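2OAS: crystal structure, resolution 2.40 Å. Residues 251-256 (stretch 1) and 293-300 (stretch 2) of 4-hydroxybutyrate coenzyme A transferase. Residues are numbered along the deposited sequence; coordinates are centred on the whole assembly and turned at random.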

# COMPACT_ATOMS: atom_id res chain seq x y z
N THR A 251 -16.54 20.36 11.61
CA THR A 251 -17.88 19.98 12.00
C THR A 251 -18.35 18.67 11.36
O THR A 251 -19.16 17.95 11.94
CB THR A 251 -18.88 21.09 11.62
OG1 THR A 251 -18.61 22.25 12.41
CG2 THR A 251 -20.30 20.63 11.87
N LYS A 252 -17.81 18.34 10.19
CA LYS A 252 -18.23 17.13 9.49
C LYS A 252 -17.37 15.89 9.70
O LYS A 252 -17.58 14.87 9.04
CB LYS A 252 -18.36 17.43 8.00
CG LYS A 252 -19.35 18.54 7.70
CD LYS A 252 -20.67 18.27 8.41
CE LYS A 252 -21.56 19.50 8.44
NZ LYS A 252 -22.77 19.28 9.30
N LYS A 253 -16.42 15.96 10.63
CA LYS A 253 -15.56 14.82 10.92
C LYS A 253 -16.24 13.91 11.95
O LYS A 253 -17.11 14.35 12.69
CB LYS A 253 -14.22 15.29 11.48
CG LYS A 253 -13.33 16.06 10.50
CD LYS A 253 -11.85 16.00 10.94
CE LYS A 253 -11.66 16.50 12.37
NZ LYS A 253 -10.27 16.44 12.89
N ARG A 254 -15.85 12.64 11.98
CA ARG A 254 -16.43 11.71 12.95
C ARG A 254 -15.37 11.33 13.98
O ARG A 254 -15.69 10.89 15.09
CB ARG A 254 -16.97 10.45 12.26
CG ARG A 254 -17.98 10.75 11.15
CD ARG A 254 -18.91 9.56 10.87
NE ARG A 254 -19.76 9.77 9.69
CZ ARG A 254 -20.56 10.82 9.50
NH1 ARG A 254 -21.30 10.90 8.40
NH2 ARG A 254 -20.63 11.80 10.41
N PHE A 255 -14.10 11.51 13.61
CA PHE A 255 -13.01 11.18 14.51
C PHE A 255 -12.43 12.49 14.99
O PHE A 255 -11.77 13.20 14.23
CB PHE A 255 -11.96 10.35 13.79
CG PHE A 255 -10.77 10.02 14.62
CD1 PHE A 255 -9.66 10.85 14.63
CD2 PHE A 255 -10.74 8.86 15.40
CE1 PHE A 255 -8.53 10.54 15.39
CE2 PHE A 255 -9.62 8.54 16.16
CZ PHE A 255 -8.52 9.38 16.16
N TYR A 256 -12.68 12.80 16.25
CA TYR A 256 -12.23 14.05 16.87
C TYR A 256 -12.84 15.25 16.15
O TYR A 256 -12.13 16.09 15.59
CB TYR A 256 -10.70 14.16 16.84
CG TYR A 256 -10.00 13.48 17.99
CD1 TYR A 256 -9.89 12.08 18.04
CD2 TYR A 256 -9.43 14.22 19.02
CE1 TYR A 256 -9.22 11.45 19.09
CE2 TYR A 256 -8.76 13.61 20.07
CZ TYR A 256 -8.66 12.22 20.10
OH TYR A 256 -7.98 11.62 21.15
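Stretch 2 (293-300) SIIRKNPN

Stretch 2 carries a helix that begins earlier in the chain, with Ser-293 to Ile-295 helical, and a type I beta turn from Ile-295 to Asn-298; Asn-298 and Pro-299 are extended. In the turn the N of Asn-298 donates to the O of Ile-295 at 3.2 Å. The N of Lys-297 likewise reaches the O of Ile-294 at 2.9 Å. The extended residues have phi/psi of -95/128 at Asn-298 and -72/151 at Pro-299. Stretch 1 has no regular secondary structure. The two segments come nearest at Lys-253 and Asn-298, whose CA atoms lie 5.2 Å apart, and they run in opposite senses: Phe-255 meets Ile-294 and Lys-297, Arg-254 meets Asn-298 and Pro-299, and Lys-252 meets Pro-299. Together they bury 385 Å².

The polar centre of the contact is the side chain of buried Asn-298. Its CA-to-CB bond points sideways, but the amide end comes nearer to stretch 1, and OD1 accepts from two successive backbone amides. The N of Arg-254 lies 2.6 Å from OD1 of Asn-298, with an N-H...O angle of 156°, and the N of Phe-255 lies 3.0 Å from the same OD1, at 166°. One carbonyl oxygen thus satisfies two main-chain donors that no regular strand or helix pairs within stretch 1. The other end of the amide fares differently: ND2 of Asn-298 is buried by the contact and has no partner anywhere in the model. Lys-253 contributes its CB, 3.3 Å from OD1 of Asn-298, while the end of its side chain leads away; its NZ makes a weak hydrogen bond to the O of Tyr-256 at 3.3 Å and is also bonded elsewhere in the structure.

Apolar packing flanks this centre. The ring of Phe-255, carried on a CA-to-CB bond directed toward stretch 2, receives CG2 of Ile-294 over one face, 3.5 Å from the ring centroid and only 6° off its normal, a CH-pi contact. The aliphatic part of Lys-297 lies obliquely to the same ring, CD of Lys-297 being 4.2 Å from CD2 of Phe-255. Pro-299 packs against the preceding residues of stretch 1: its CD lies over one face of the Arg-254 guanidinium and approaches CG of Arg-254 to 3.7 Å, while CG of Pro-299 lies 3.6 Å from the O of Lys-252. Thr-251 stays out of reach, its OG1 hydrogen-bonded to a residue just beyond the stretches.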

# COMPACT_ATOMS: atom_id res chain seq x y z
N SER A 293 -6.83 2.87 9.01
CA SER A 293 -8.00 2.41 9.72
C SER A 293 -8.72 3.58 10.42
O SER A 293 -9.94 3.55 10.62
CB SER A 293 -7.60 1.34 10.74
OG SER A 293 -8.65 1.06 11.64
N ILE A 294 -7.96 4.61 10.79
CA ILE A 294 -8.55 5.78 11.45
C ILE A 294 -8.97 6.84 10.43
O ILE A 294 -10.06 7.41 10.53
CB ILE A 294 -7.56 6.41 12.44
CG1 ILE A 294 -7.38 5.46 13.62
CG2 ILE A 294 -8.06 7.76 12.91
CD1 ILE A 294 -6.35 5.94 14.60
N ILE A 295 -8.11 7.09 9.45
CA ILE A 295 -8.38 8.08 8.42
C ILE A 295 -9.71 7.85 7.70
O ILE A 295 -10.46 8.80 7.44
CB ILE A 295 -7.25 8.09 7.38
CG1 ILE A 295 -5.90 8.24 8.08
CG2 ILE A 295 -7.46 9.22 6.38
CD1 ILE A 295 -4.72 8.19 7.14
N ARG A 296 -9.98 6.59 7.37
CA ARG A 296 -11.22 6.20 6.68
C ARG A 296 -12.47 6.49 7.52
O ARG A 296 -13.58 6.50 6.98
CB ARG A 296 -11.19 4.70 6.36
CG ARG A 296 -11.44 3.80 7.58
CD ARG A 296 -11.41 2.31 7.22
NE ARG A 296 -12.33 1.97 6.14
CZ ARG A 296 -12.49 0.74 5.65
NH1 ARG A 296 -11.78 -0.27 6.14
NH2 ARG A 296 -13.34 0.53 4.65
N LYS A 297 -12.31 6.73 8.82
CA LYS A 297 -13.46 7.01 9.68
C LYS A 297 -14.14 8.34 9.34
O LYS A 297 -15.33 8.52 9.63
CB LYS A 297 -13.07 6.98 11.16
CG LYS A 297 -12.70 5.60 11.69
CD LYS A 297 -12.32 5.63 13.15
CE LYS A 297 -11.97 4.23 13.66
NZ LYS A 297 -11.61 4.24 15.11
N ASN A 298 -13.40 9.26 8.74
CA ASN A 298 -13.96 10.55 8.37
C ASN A 298 -14.44 10.53 6.93
O ASN A 298 -13.68 10.17 6.02
CB ASN A 298 -12.94 11.67 8.51
CG ASN A 298 -12.68 12.03 9.93
OD1 ASN A 298 -13.61 12.14 10.73
ND2 ASN A 298 -11.42 12.25 10.27
N PRO A 299 -15.70 10.93 6.70
CA PRO A 299 -16.28 10.96 5.35
C PRO A 299 -15.72 12.09 4.49
O PRO A 299 -15.29 13.12 5.00
CB PRO A 299 -17.77 11.14 5.63
CG PRO A 299 -17.78 11.92 6.92
CD PRO A 299 -16.71 11.24 7.72
N ASN A 300 -15.71 11.86 3.19
CA ASN A 300 -15.23 12.86 2.24
C ASN A 300 -13.78 13.32 2.47
O ASN A 300 -13.47 14.50 2.34
CB ASN A 300 -16.16 14.07 2.27
CG ASN A 300 -17.59 13.70 1.98
OD1 ASN A 300 -17.89 13.12 0.94
ND2 ASN A 300 -18.49 14.02 2.91